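Local coordinates for protein histidine acid phosphatase (Hafnia alvei, PDB 4ARU) that belongs to branch 2 of the histidine phosphatase superfamily, a single-chain enzyme of the histidine acid phosphatase type, at residues 35-40 / 171-176; 78-83 / 105-110; 86-91 / 289-294. All coordinates share one frame; numbering follows the deposited sequence. Where two conformers were deposited one is given.

Interaction 1. Residues 35-40 / 171-176; sequences TPHQWP and VLDFPK
His37 and Asp173 meet with their flat groups nearly perpendicular, the imidazole and carboxylate planes standing 84° apart. The ring presents its edge: His37 NE2 donates to Asp173 OD2 over 2.8 Å, and the N-H...O angle of 170° makes the bond nearly straight. OD2 lies almost in the ring plane and is approached on its anti side, somewhat out of the carboxylate plane. One face of the same imidazole is covered by Pro36, whose CG sits 4.0 Å above the ring centre. The pyrrolidine ring in turn crosses the Asp173 side chain at about a right angle, and Pro36 CD rests 3.3 Å from Asp173 O.

Thr35 supplies the second polar link. Its hydroxyl OG1, anti to the backbone N (chi1 179°), donates to Leu172 O at 2.8 Å, in the carbonyl plane and on a lone pair. The same Thr35 OG1 accepts from His37 N at 3.0 Å, closing an ST turn, so one hydroxyl bridges the turn and the carbonyl at the helix end. Apolar packing beside it is looser: Leu172 CD2 lies 4.1 Å from Thr35 CB and reaches Trp39 CZ2 at 4.5 Å. Trp39 NE1 is engaged elsewhere, with Met31 O, and Trp237 meets the rings of both His37 and Trp39. Lys176 NZ makes a long salt bridge to Asp173 OD1, which may partly offset the negative field of the carboxylate at His37.

Asp173, with positive phi, is the C-prime residue of the Schellman motif that ends helix 162-172, with Phe174 N bonded to Ser169 O and Asp173 N to Ser170 O. This capped helix end is joined to the loop between helices 29-33 and 51-70 by the hydroxyl of an ST turn, donating to Leu172 O, and by a histidine-carboxylate hydrogen bond.

Interaction 2. Residues 78-83 / 105-110; sequences NCPTPD and GLAPQC
Cys79 and Cys110 are joined covalently, SG to SG at 2.0 Å, and this disulfide is the principal link between residues 78-83 and 105-110. Its chi3 of -86° is close to the quarter-turn that a relaxed disulfide adopts. Both sulfurs leave their backbones in the same way, anti to the carbonyl carbon and beside the backbone N, with chi1 values of -61° and -62°. The bridge spans the point where the two backbones come nearest within the segments, the CA atoms of Cys79 and Cys110 being 5.7 Å apart.

Apolar contact supplements the covalent bond. Pro80 sets the CD edge of its pyrrolidine ring against the Ala107 methyl, CD to CB 3.6 Å, while CG of the same ring stands 4.0 Å from that CB. Pro80 CD also lies 4.1 Å from Cys110 SG, so one ring carbon touches both the sulfur and the alanine methyl. Around this patch, Pro80 further packs on Leu74 and Val85, and Ala107 on Leu112, which carries the contact toward strand 85-89 and the neighbouring loops.

The hydrogen bonding is found within and around the segments. Cys110 N donates to Ala107 O at 3.1 Å, closing a type II beta turn just after helix 93-106, and this turn presents the cysteine to its partner. Arg65 of helix 51-70 binds both sides through its guanidinium group, NH2 to Asn78 O and NH1 to Leu106 O.

Chemically, the link between the segments themselves is covalent and apolar: the disulfide limits how far the segments can part, and Pro80 and Ala107 pack beside it. The loop before strand 85-89 is thereby tied to the end of helix 93-106, with a charged side chain of a third element adding polar ties to both.

Interaction 3. Residues 86-91 / 289-294; sequences YVWADV and RPLPDI
Leu291 opens the contact from 289-294 by reaching both aromatic side chains of strand 85-89. Its CB stands 3.6 Å from Tyr86 OH, and its CD2 lies over one face of the Trp88 indole, 4.0 Å above the plane and displaced toward the rim. The two leucine branches divide the work, since CD1 turns to Tyr86 CE1 while CD2 takes the indole.

Pro292 follows with one polar and one apolar contact. Its carbonyl O accepts from Tyr86 OH at 2.6 Å; the C=O...donor angle is 139°, with the hydroxyl tilted 21° from the carbonyl plane. The acceptor lies near the plane of the phenol, at the ring edge. The pyrrolidine meanwhile crosses Trp88 at about a right angle, bringing Pro292 CD to 3.5 Å from Trp88 CZ3.

Asp293 brings its backbone near the tyrosine ring, while its carboxylate turns elsewhere: OD2 is hydrogen-bonded to His115, whose ring stacks on Tyr86. Ile294 completes the series as a CH-pi partner, its CB 4.0 Å from the Tyr86 ring centroid and 25° off the normal. Ile294 CG1, anti to the backbone N, reaches Tyr86 CD2 at 3.7 Å. A type II turn from Leu291 to Ile294, with a weak closing bond from Ile294 N to Leu291 O, sets these residues around the phenol.

Tyr86 therefore has its hydroxyl tied to a backbone oxygen while aliphatic groups pack on the ring, a combination that should restrict its rotation. Trp88 is gripped here through carbon contacts, and its NE1 is satisfied by Asp124. A tartaric acid molecule lies about 5 Å from the Trp88 side chain. Overall the chemistry is mainly aromatic-aliphatic, with a single short hydrogen bond giving it direction.

From the N terminus, residues 35-40 come first and pair with 171-176, at the end of helix 162-172, to close the loop of interaction 1. Nested inside that loop, interaction 2 closes a short one of strand 85-89 and helix 93-106. Interaction 3 starts on that strand and is completed only at 289-294, ahead of strand 300-305, so its loop crosses both others. Interactions 2 and 3, their centres 18 Å apart, lie on the same side of the chain's centre; each attaches a loop, to helix 93-106 and to strand 85-89 of the mixed sheet respectively. Interaction 1, opposite interaction 3 and about 43 Å from it between centres, joins loop and helix end in the distant helical part.

Interaction 1. Residues 35-40 / 171-176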
ATOM      1  N   THR A  35     -24.604  -1.621  11.923  1.00 10.10           N
ATOM      2  CA  THR A  35     -25.340  -0.411  11.541  1.00 10.31           C
ATOM      3  C   THR A  35     -26.773  -0.730  11.156  1.00 11.12           C
ATOM      4  O   THR A  35     -27.017  -1.738  10.519  1.00 11.25           O
ATOM      5  CB  THR A  35     -24.664   0.338  10.376  1.00  9.74           C
ATOM      6  OG1 THR A  35     -25.437   1.493  10.037  1.00  9.74           O
ATOM      7  CG2 THR A  35     -24.553  -0.508   9.112  1.00  9.62           C
ATOM      8  N   PRO A  36     -27.738   0.113  11.541  1.00 11.91           N
ATOM      9  CA  PRO A  36     -29.107  -0.057  11.019  1.00 13.03           C
ATOM     10  C   PRO A  36     -29.228   0.335   9.555  1.00 13.32           C
ATOM     11  O   PRO A  36     -30.277   0.055   8.924  1.00 14.36           O
ATOM     12  CB  PRO A  36     -29.915   0.934  11.862  1.00 13.56           C
ATOM     13  CG  PRO A  36     -28.912   2.007  12.198  1.00 12.93           C
ATOM     14  CD  PRO A  36     -27.654   1.259  12.469  1.00 12.12           C
ATOM     15  N   HIS A  37     -28.214   1.018   9.033  1.00 13.23           N
ATOM     16  CA  HIS A  37     -28.306   1.522   7.659  1.00 14.37           C
ATOM     17  C   HIS A  37     -27.904   0.448   6.697  1.00 14.80           C
ATOM     18  O   HIS A  37     -27.388  -0.578   7.120  1.00 15.64           O
ATOM     19  CB  HIS A  37     -27.394   2.703   7.485  1.00 14.20           C
ATOM     20  CG  HIS A  37     -27.632   3.772   8.484  1.00 15.46           C
ATOM     21  ND1 HIS A  37     -28.897   4.238   8.763  1.00 17.21           N
ATOM     22  CD2 HIS A  37     -26.792   4.417   9.315  1.00 15.72           C
ATOM     23  CE1 HIS A  37     -28.820   5.167   9.697  1.00 17.47           C
ATOM     24  NE2 HIS A  37     -27.560   5.289  10.055  1.00 16.85           N
ATOM     25  N   GLN A  38     -28.227   0.622   5.428  1.00 15.29           N
ATOM     26  CA  GLN A  38     -27.874  -0.380   4.426  1.00 15.59           C
ATOM     27  C   GLN A  38     -26.621   0.068   3.709  1.00 13.68           C
ATOM     28  O   GLN A  38     -26.555   1.207   3.247  1.00 13.48           O
ATOM     29  CB  GLN A  38     -29.005  -0.542   3.413  1.00 18.71           C
ATOM     30  CG  GLN A  38     -30.343  -0.835   4.071  1.00 22.32           C
ATOM     31  CD  GLN A  38     -30.292  -1.884   5.195  1.00 25.80           C
ATOM     32  OE1 GLN A  38     -30.651  -1.604   6.366  1.00 30.14           O
ATOM     33  NE2 GLN A  38     -29.868  -3.096   4.852  1.00 27.07           N
ATOM     34  N   TRP A  39     -25.647  -0.832   3.610  1.00 12.56           N
ATOM     35  CA  TRP A  39     -24.477  -0.544   2.848  1.00 11.64           C
ATOM     36  C   TRP A  39     -24.796  -0.373   1.344  1.00 12.16           C
ATOM     37  O   TRP A  39     -25.563  -1.142   0.790  1.00 12.90           O
ATOM     38  CB  TRP A  39     -23.435  -1.651   3.051  1.00 11.02           C
ATOM     39  CG  TRP A  39     -22.833  -1.662   4.429  1.00 10.53           C
ATOM     40  CD1 TRP A  39     -23.234  -2.437   5.497  1.00 10.83           C
ATOM     41  CD2 TRP A  39     -21.697  -0.928   4.860  1.00  9.97           C
ATOM     42  NE1 TRP A  39     -22.401  -2.194   6.570  1.00 10.12           N
ATOM     43  CE2 TRP A  39     -21.472  -1.252   6.219  1.00  9.77           C
ATOM     44  CE3 TRP A  39     -20.869   0.017   4.255  1.00  9.58           C
ATOM     45  CZ2 TRP A  39     -20.425  -0.700   6.941  1.00  9.45           C
ATOM     46  CZ3 TRP A  39     -19.855   0.582   4.976  1.00  9.44           C
ATOM     47  CH2 TRP A  39     -19.614   0.208   6.310  1.00  9.43           C
ATOM     48  N   PRO A  40     -24.181   0.623   0.717  1.00 12.51           N
ATOM     49  CA  PRO A  40     -24.523   0.894  -0.687  1.00 13.62           C
ATOM     50  C   PRO A  40     -23.969  -0.206  -1.611  1.00 14.29           C
ATOM     51  O   PRO A  40     -22.911  -0.789  -1.337  1.00 15.07           O
ATOM     52  CB  PRO A  40     -23.880   2.264  -0.941  1.00 13.33           C
ATOM     53  CG  PRO A  40     -22.832   2.399   0.080  1.00 12.65           C
ATOM     54  CD  PRO A  40     -23.427   1.746   1.304  1.00 12.29           C
ATOM     55  N   VAL A 171     -21.069   7.408  13.493  1.00  9.87           N
ATOM     56  CA  VAL A 171     -21.204   7.339  12.029  1.00  9.76           C
ATOM     57  C   VAL A 171     -22.060   6.130  11.616  1.00 10.08           C
ATOM     58  O   VAL A 171     -22.899   6.239  10.718  1.00 10.49           O
ATOM     59  CB  VAL A 171     -19.807   7.260  11.377  1.00  9.38           C
ATOM     60  CG1 VAL A 171     -19.883   6.829   9.914  1.00  9.38           C
ATOM     61  CG2 VAL A 171     -19.071   8.582  11.553  1.00  9.42           C
ATOM     62  N   LEU A 172     -21.859   5.005  12.292  1.00  9.85           N
ATOM     63  CA  LEU A 172     -22.656   3.813  12.070  1.00 10.36           C
ATOM     64  C   LEU A 172     -24.052   3.895  12.641  1.00 11.43           C
ATOM     65  O   LEU A 172     -24.918   3.126  12.226  1.00 11.55           O
ATOM     66  CB  LEU A 172     -21.963   2.591  12.741  1.00 10.05           C
ATOM     67  CG  LEU A 172     -20.621   2.227  12.138  1.00  9.50           C
ATOM     68  CD1 LEU A 172     -20.013   1.200  13.053  1.00  9.55           C
ATOM     69  CD2 LEU A 172     -20.757   1.691  10.716  1.00  9.61           C
ATOM     70  N   ASP A 173     -24.319   4.786  13.610  1.00 12.14           N
ATOM     71  CA  ASP A 173     -25.511   4.628  14.470  1.00 13.76           C
ATOM     72  C   ASP A 173     -25.558   3.261  15.112  1.00 13.11           C
ATOM     73  O   ASP A 173     -26.602   2.617  15.237  1.00 12.84           O
ATOM     74  CB  ASP A 173     -26.798   4.960  13.703  1.00 15.94           C
ATOM     75  CG  ASP A 173     -26.892   6.444  13.375  1.00 18.93           C
ATOM     76  OD1 ASP A 173     -27.073   7.200  14.343  1.00 22.49           O
ATOM     77  OD2 ASP A 173     -26.785   6.888  12.194  1.00 22.23           O
ATOM     78  N   PHE A 174     -24.373   2.836  15.577  1.00 11.63           N
ATOM     79  CA  PHE A 174     -24.199   1.526  16.197  1.00 11.57           C
ATOM     80  C   PHE A 174     -25.229   1.205  17.288  1.00 12.36           C
ATOM     81  O   PHE A 174     -25.734   0.087  17.359  1.00 12.80           O
ATOM     82  CB  PHE A 174     -22.743   1.356  16.692  1.00 11.04           C
ATOM     83  CG  PHE A 174     -22.500   0.071  17.478  1.00 11.31           C
ATOM     84  CD1 PHE A 174     -22.389  -1.163  16.831  1.00 11.07           C
ATOM     85  CD2 PHE A 174     -22.339   0.105  18.842  1.00 11.55           C
ATOM     86  CE1 PHE A 174     -22.154  -2.312  17.563  1.00 11.52           C
ATOM     87  CE2 PHE A 174     -22.103  -1.051  19.568  1.00 11.84           C
ATOM     88  CZ  PHE A 174     -22.001  -2.250  18.921  1.00 11.88           C
ATOM     89  N   PRO A 175     -25.524   2.160  18.176  1.00 12.87           N
ATOM     90  CA  PRO A 175     -26.432   1.811  19.271  1.00 13.94           C
ATOM     91  C   PRO A 175     -27.838   1.385  18.798  1.00 14.88           C
ATOM     92  O   PRO A 175     -28.553   0.682  19.539  1.00 15.69           O
ATOM     93  CB  PRO A 175     -26.493   3.107  20.096  1.00 14.46           C
ATOM     94  CG  PRO A 175     -25.203   3.800  19.813  1.00 13.61           C
ATOM     95  CD  PRO A 175     -24.905   3.496  18.384  1.00 12.71           C
ATOM     96  N   LYS A 176     -28.207   1.817  17.591  1.00 15.12           N
ATOM     97  CA  LYS A 176     -29.493   1.445  17.004  1.00 16.65           C
ATOM     98  C   LYS A 176     -29.408   0.253  16.062  1.00 15.72           C
ATOM     99  O   LYS A 176     -30.403  -0.052  15.392  1.00 16.24           O
ATOM    100  CB  LYS A 176     -30.076   2.619  16.230  1.00 18.50           C
ATOM    101  CG  LYS A 176     -30.373   3.842  17.084  1.00 21.43           C
ATOM    102  CD  LYS A 176     -30.429   5.036  16.150  1.00 24.03           C
ATOM    103  CE  LYS A 176     -30.959   6.315  16.780  1.00 26.78           C
ATOM    104  NZ  LYS A 176     -30.674   7.422  15.810  1.00 28.11           N
TER

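Interaction 2. Residues 78-83 / 105-110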
ATOM      1  N   ASN A  78       5.339  10.135 -27.754  0.50 31.72           N
ATOM      2  CA  ASN A  78       5.267   8.822 -28.379  0.50 30.65           C
ATOM      3  C   ASN A  78       5.897   7.714 -27.503  0.50 28.21           C
ATOM      4  O   ASN A  78       6.677   7.976 -26.558  0.50 27.10           O
ATOM      5  CB  ASN A  78       5.929   8.842 -29.774  0.50 33.03           C
ATOM      6  CG  ASN A  78       5.911  10.224 -30.440  0.50 33.99           C
ATOM      7  OD1 ASN A  78       4.863  10.878 -30.550  0.50 34.70           O
ATOM      8  ND2 ASN A  78       7.081  10.665 -30.907  0.50 34.02           N
ATOM      9  N   CYS A  79       5.626   6.478 -27.893  1.00 25.89           N
ATOM     10  CA  CYS A  79       5.784   5.307 -27.038  1.00 24.09           C
ATOM     11  C   CYS A  79       7.161   5.015 -26.497  1.00 23.76           C
ATOM     12  O   CYS A  79       8.160   5.146 -27.222  1.00 24.63           O
ATOM     13  CB  CYS A  79       5.263   4.077 -27.801  1.00 23.55           C
ATOM     14  SG  CYS A  79       3.507   4.277 -28.190  1.00 23.56           S
ATOM     15  N   PRO A  80       7.225   4.633 -25.212  1.00 23.53           N
ATOM     16  CA  PRO A  80       8.473   4.088 -24.720  1.00 24.21           C
ATOM     17  C   PRO A  80       8.832   2.869 -25.562  1.00 25.21           C
ATOM     18  O   PRO A  80       7.930   2.206 -26.099  1.00 26.05           O
ATOM     19  CB  PRO A  80       8.162   3.663 -23.291  1.00 23.61           C
ATOM     20  CG  PRO A  80       6.851   4.286 -22.942  1.00 23.40           C
ATOM     21  CD  PRO A  80       6.141   4.546 -24.226  1.00 23.16           C
ATOM     22  N   THR A  81      10.120   2.591 -25.684  1.00 24.21           N
ATOM     23  CA  THR A  81      10.550   1.307 -26.235  1.00 25.01           C
ATOM     24  C   THR A  81      10.061   0.232 -25.242  1.00 22.92           C
ATOM     25  O   THR A  81      10.085   0.443 -24.063  1.00 23.29           O
ATOM     26  CB  THR A  81      12.058   1.266 -26.430  1.00 26.00           C
ATOM     27  OG1 THR A  81      12.388   0.158 -27.268  1.00 29.77           O
ATOM     28  CG2 THR A  81      12.808   1.163 -25.080  1.00 25.82           C
ATOM     29  N   PRO A  82       9.560  -0.918 -25.717  1.00 22.90           N
ATOM     30  CA  PRO A  82       8.957  -1.811 -24.693  1.00 20.45           C
ATOM     31  C   PRO A  82       9.889  -2.381 -23.616  1.00 19.66           C
ATOM     32  O   PRO A  82       9.448  -2.637 -22.510  1.00 20.06           O
ATOM     33  CB  PRO A  82       8.367  -2.931 -25.552  1.00 21.71           C
ATOM     34  CG  PRO A  82       7.931  -2.179 -26.757  1.00 23.13           C
ATOM     35  CD  PRO A  82       9.108  -1.280 -27.075  1.00 23.55           C
ATOM     36  N   ASP A  83      11.179  -2.527 -23.896  1.00 18.46           N
ATOM     37  CA  ASP A  83      12.183  -2.934 -22.899  1.00 17.29           C
ATOM     38  C   ASP A  83      12.259  -1.969 -21.698  1.00 15.22           C
ATOM     39  O   ASP A  83      12.621  -2.346 -20.625  1.00 14.80           O
ATOM     40  CB  ASP A  83      13.574  -2.939 -23.555  1.00 18.98           C
ATOM     41  CG  ASP A  83      13.857  -4.178 -24.429  1.00 21.05           C
ATOM     42  OD1 ASP A  83      13.196  -5.203 -24.304  1.00 21.62           O
ATOM     43  OD2 ASP A  83      14.774  -4.113 -25.254  1.00 24.10           O
ATOM     44  N   GLY A 105      -2.173   4.999 -18.907  1.00  8.90           N
ATOM     45  CA  GLY A 105      -1.876   6.384 -18.569  1.00  8.91           C
ATOM     46  C   GLY A 105      -0.448   6.776 -18.898  1.00  9.20           C
ATOM     47  O   GLY A 105      -0.183   7.859 -19.376  1.00  9.89           O
ATOM     48  N   LEU A 106       0.473   5.872 -18.631  1.00  8.84           N
ATOM     49  CA  LEU A 106       1.894   6.104 -18.911  1.00  9.38           C
ATOM     50  C   LEU A 106       2.187   6.221 -20.367  1.00 10.43           C
ATOM     51  O   LEU A 106       3.030   7.055 -20.787  1.00 11.41           O
ATOM     52  CB  LEU A 106       2.742   4.984 -18.315  1.00  8.98           C
ATOM     53  CG  LEU A 106       4.262   5.240 -18.365  1.00  9.39           C
ATOM     54  CD1 LEU A 106       4.683   6.016 -17.159  1.00  9.23           C
ATOM     55  CD2 LEU A 106       5.056   3.938 -18.487  1.00  9.65           C
ATOM     56  N   ALA A 107       1.506   5.404 -21.178  1.00 10.77           N
ATOM     57  CA  ALA A 107       1.836   5.229 -22.595  1.00 12.05           C
ATOM     58  C   ALA A 107       0.576   4.916 -23.378  1.00 13.24           C
ATOM     59  O   ALA A 107       0.362   3.794 -23.820  1.00 12.86           O
ATOM     60  CB  ALA A 107       2.871   4.129 -22.739  1.00 12.15           C
ATOM     61  N   PRO A 108      -0.283   5.932 -23.538  1.00 14.64           N
ATOM     62  CA  PRO A 108      -1.564   5.680 -24.148  1.00 16.51           C
ATOM     63  C   PRO A 108      -1.425   5.127 -25.557  1.00 17.97           C
ATOM     64  O   PRO A 108      -0.635   5.633 -26.349  1.00 18.52           O
ATOM     65  CB  PRO A 108      -2.224   7.055 -24.168  1.00 16.72           C
ATOM     66  CG  PRO A 108      -1.462   7.893 -23.247  1.00 16.55           C
ATOM     67  CD  PRO A 108      -0.096   7.330 -23.109  1.00 15.57           C
ATOM     68  N   GLN A 109      -2.192   4.089 -25.847  1.00 19.45           N
ATOM     69  CA  GLN A 109      -2.201   3.496 -27.183  1.00 21.08           C
ATOM     70  C   GLN A 109      -0.837   2.938 -27.609  1.00 20.59           C
ATOM     71  O   GLN A 109      -0.531   2.817 -28.792  1.00 22.01           O
ATOM     72  CB  GLN A 109      -2.691   4.541 -28.205  1.00 24.35           C
ATOM     73  CG  GLN A 109      -3.889   5.358 -27.692  1.00 25.91           C
ATOM     74  CD  GLN A 109      -5.045   4.463 -27.341  1.00 27.38           C
ATOM     75  OE1 GLN A 109      -5.808   4.708 -26.406  1.00 29.13           O
ATOM     76  NE2 GLN A 109      -5.168   3.373 -28.096  1.00 30.82           N
ATOM     77  N   CYS A 110       0.004   2.622 -26.628  1.00 18.08           N
ATOM     78  CA  CYS A 110       1.224   1.925 -26.904  1.00 17.97           C
ATOM     79  C   CYS A 110       0.932   0.456 -26.638  1.00 17.32           C
ATOM     80  O   CYS A 110       0.213   0.133 -25.682  1.00 17.19           O
ATOM     81  CB  CYS A 110       2.338   2.464 -25.994  1.00 17.69           C
ATOM     82  SG  CYS A 110       2.610   4.262 -26.354  1.00 19.11           S
TER

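Interaction 3. Residues 86-91 / 289-294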
ATOM      1  N   TYR A  86       8.156  -2.237 -17.532  1.00  8.33           N
ATOM      2  CA  TYR A  86       7.741  -3.561 -17.149  1.00  7.83           C
ATOM      3  C   TYR A  86       6.816  -3.499 -15.980  1.00  7.12           C
ATOM      4  O   TYR A  86       7.099  -2.845 -15.003  1.00  6.57           O
ATOM      5  CB  TYR A  86       8.947  -4.427 -16.824  1.00  7.95           C
ATOM      6  CG  TYR A  86       8.675  -5.898 -16.527  1.00  8.14           C
ATOM      7  CD1 TYR A  86       8.235  -6.318 -15.318  1.00  7.71           C
ATOM      8  CD2 TYR A  86       9.004  -6.853 -17.446  1.00  8.85           C
ATOM      9  CE1 TYR A  86       8.021  -7.678 -15.046  1.00  8.02           C
ATOM     10  CE2 TYR A  86       8.782  -8.202 -17.213  1.00  9.29           C
ATOM     11  CZ  TYR A  86       8.294  -8.608 -15.992  1.00  8.82           C
ATOM     12  OH  TYR A  86       8.124  -9.955 -15.706  1.00  9.44           O
ATOM     13  N   VAL A  87       5.692  -4.221 -16.067  1.00  7.12           N
ATOM     14  CA  VAL A  87       4.731  -4.361 -15.000  1.00  6.67           C
ATOM     15  C   VAL A  87       4.674  -5.793 -14.504  1.00  6.76           C
ATOM     16  O   VAL A  87       4.458  -6.682 -15.277  1.00  6.95           O
ATOM     17  CB  VAL A  87       3.283  -3.917 -15.416  1.00  6.74           C
ATOM     18  CG1 VAL A  87       2.331  -4.196 -14.283  1.00  6.40           C
ATOM     19  CG2 VAL A  87       3.248  -2.465 -15.841  1.00  6.85           C
ATOM     20  N   TRP A  88       4.824  -5.966 -13.198  1.00  6.36           N
ATOM     21  CA  TRP A  88       4.520  -7.224 -12.509  1.00  6.65           C
ATOM     22  C   TRP A  88       3.330  -6.990 -11.594  1.00  6.24           C
ATOM     23  O   TRP A  88       3.439  -6.217 -10.658  1.00  6.11           O
ATOM     24  CB  TRP A  88       5.702  -7.785 -11.722  1.00  6.91           C
ATOM     25  CG  TRP A  88       5.412  -9.157 -11.211  1.00  7.39           C
ATOM     26  CD1 TRP A  88       4.939  -9.512  -9.959  1.00  7.20           C
ATOM     27  CD2 TRP A  88       5.404 -10.356 -11.968  1.00  7.76           C
ATOM     28  NE1 TRP A  88       4.695 -10.844  -9.900  1.00  7.84           N
ATOM     29  CE2 TRP A  88       4.982 -11.403 -11.099  1.00  8.05           C
ATOM     30  CE3 TRP A  88       5.784 -10.684 -13.270  1.00  8.34           C
ATOM     31  CZ2 TRP A  88       4.911 -12.737 -11.505  1.00  8.59           C
ATOM     32  CZ3 TRP A  88       5.733 -12.008 -13.655  1.00  8.94           C
ATOM     33  CH2 TRP A  88       5.248 -13.014 -12.801  1.00  9.11           C
ATOM     34  N   ALA A  89       2.202  -7.629 -11.864  1.00  6.45           N
ATOM     35  CA  ALA A  89       1.022  -7.489 -11.040  1.00  5.94           C
ATOM     36  C   ALA A  89       0.745  -8.762 -10.286  1.00  6.32           C
ATOM     37  O   ALA A  89       1.001  -9.850 -10.795  1.00  6.48           O
ATOM     38  CB  ALA A  89      -0.206  -7.174 -11.907  1.00  6.12           C
ATOM     39  N   ASP A  90       0.176  -8.613  -9.079  1.00  6.06           N
ATOM     40  CA  ASP A  90      -0.338  -9.771  -8.374  1.00  6.64           C
ATOM     41  C   ASP A  90      -1.509 -10.358  -9.149  1.00  7.00           C
ATOM     42  O   ASP A  90      -2.050  -9.760 -10.066  1.00  7.11           O
ATOM     43  CB  ASP A  90      -0.760  -9.405  -6.943  1.00  6.72           C
ATOM     44  CG  ASP A  90      -0.831 -10.605  -5.990  1.00  7.24           C
ATOM     45  OD1 ASP A  90      -0.455 -11.745  -6.315  1.00  7.50           O
ATOM     46  OD2 ASP A  90      -1.298 -10.310  -4.852  1.00  7.64           O
ATOM     47  N   VAL A  91      -1.912 -11.537  -8.723  1.00  7.68           N
ATOM     48  CA  VAL A  91      -2.859 -12.369  -9.450  1.00  8.39           C
ATOM     49  C   VAL A  91      -4.287 -11.841  -9.517  1.00  8.48           C
ATOM     50  O   VAL A  91      -5.040 -12.285 -10.396  1.00  9.31           O
ATOM     51  CB  VAL A  91      -2.901 -13.797  -8.889  1.00  9.16           C
ATOM     52  CG1 VAL A  91      -1.595 -14.429  -9.208  1.00  9.77           C
ATOM     53  CG2 VAL A  91      -3.220 -13.894  -7.400  1.00  9.11           C
ATOM     54  N   ARG A 289      15.003 -13.739  -7.360  1.00 17.25           N
ATOM     55  CA  ARG A 289      14.329 -14.487  -8.413  1.00 17.89           C
ATOM     56  C   ARG A 289      14.030 -13.546  -9.561  1.00 16.70           C
ATOM     57  O   ARG A 289      13.376 -12.524  -9.378  1.00 15.24           O
ATOM     58  CB  ARG A 289      13.028 -15.111  -7.933  1.00 18.96           C
ATOM     59  CG  ARG A 289      12.319 -15.924  -9.035  1.00 20.17           C
ATOM     60  CD  ARG A 289      11.123 -16.672  -8.475  1.00 20.69           C
ATOM     61  NE  ARG A 289      11.510 -17.762  -7.572  1.00 22.57           N
ATOM     62  CZ  ARG A 289      10.627 -18.554  -6.952  1.00 23.55           C
ATOM     63  NH1 ARG A 289       9.312 -18.332  -7.085  1.00 25.13           N
ATOM     64  NH2 ARG A 289      11.052 -19.516  -6.162  1.00 25.11           N
ATOM     65  N   PRO A 290      14.509 -13.895 -10.768  1.00 17.47           N
ATOM     66  CA  PRO A 290      14.284 -12.909 -11.835  1.00 16.93           C
ATOM     67  C   PRO A 290      12.837 -12.840 -12.271  1.00 16.24           C
ATOM     68  O   PRO A 290      12.140 -13.863 -12.278  1.00 17.25           O
ATOM     69  CB  PRO A 290      15.155 -13.429 -13.001  1.00 18.33           C
ATOM     70  CG  PRO A 290      15.596 -14.789 -12.614  1.00 19.96           C
ATOM     71  CD  PRO A 290      15.449 -14.967 -11.134  1.00 18.80           C
ATOM     72  N   LEU A 291      12.415 -11.643 -12.663  1.00 14.46           N
ATOM     73  CA  LEU A 291      11.063 -11.432 -13.224  1.00 14.18           C
ATOM     74  C   LEU A 291      11.142 -11.896 -14.659  1.00 14.93           C
ATOM     75  O   LEU A 291      12.084 -11.551 -15.375  1.00 14.92           O
ATOM     76  CB  LEU A 291      10.674  -9.968 -13.128  1.00 13.82           C
ATOM     77  CG  LEU A 291      10.525  -9.469 -11.690  1.00 13.75           C
ATOM     78  CD1 LEU A 291      10.211  -7.983 -11.681  1.00 13.80           C
ATOM     79  CD2 LEU A 291       9.404 -10.177 -10.949  1.00 13.85           C
ATOM     80  N   PRO A 292      10.197 -12.742 -15.070  1.00 14.95           N
ATOM     81  CA  PRO A 292      10.339 -13.322 -16.407  1.00 15.69           C
ATOM     82  C   PRO A 292      10.271 -12.298 -17.522  1.00 15.86           C
ATOM     83  O   PRO A 292       9.426 -11.420 -17.486  1.00 14.94           O
ATOM     84  CB  PRO A 292       9.179 -14.308 -16.498  1.00 16.06           C
ATOM     85  CG  PRO A 292       8.237 -13.901 -15.476  1.00 15.36           C
ATOM     86  CD  PRO A 292       8.971 -13.164 -14.389  1.00 14.48           C
ATOM     87  N   ASP A 293      11.206 -12.406 -18.464  1.00 17.29           N
ATOM     88  CA  ASP A 293      11.152 -11.564 -19.653  0.50 17.79           C
ATOM     89  C   ASP A 293      11.489 -10.081 -19.401  1.00 18.27           C
ATOM     90  O   ASP A 293      11.132  -9.249 -20.228  1.00 20.47           O
ATOM     91  CB  ASP A 293       9.720 -11.688 -20.254  0.50 17.50           C
ATOM     92  CG  ASP A 293       9.539 -10.956 -21.562  0.50 17.46           C
ATOM     93  OD1 ASP A 293      10.436 -11.043 -22.408  0.50 17.81           O
ATOM     94  OD2 ASP A 293       8.464 -10.323 -21.742  0.50 16.60           O
ATOM     95  N   ILE A 294      12.066  -9.715 -18.252  1.00 16.32           N
ATOM     96  CA  ILE A 294      12.402  -8.310 -18.016  1.00 15.36           C
ATOM     97  C   ILE A 294      13.705  -8.016 -18.720  1.00 16.28           C
ATOM     98  O   ILE A 294      14.566  -8.889 -18.798  1.00 16.26           O
ATOM     99  CB  ILE A 294      12.472  -7.953 -16.505  1.00 14.66           C
ATOM    100  CG1 ILE A 294      12.469  -6.423 -16.324  1.00 14.11           C
ATOM    101  CG2 ILE A 294      13.665  -8.632 -15.829  1.00 15.11           C
ATOM    102  CD1 ILE A 294      12.131  -6.032 -14.913  1.00 13.59           C
TER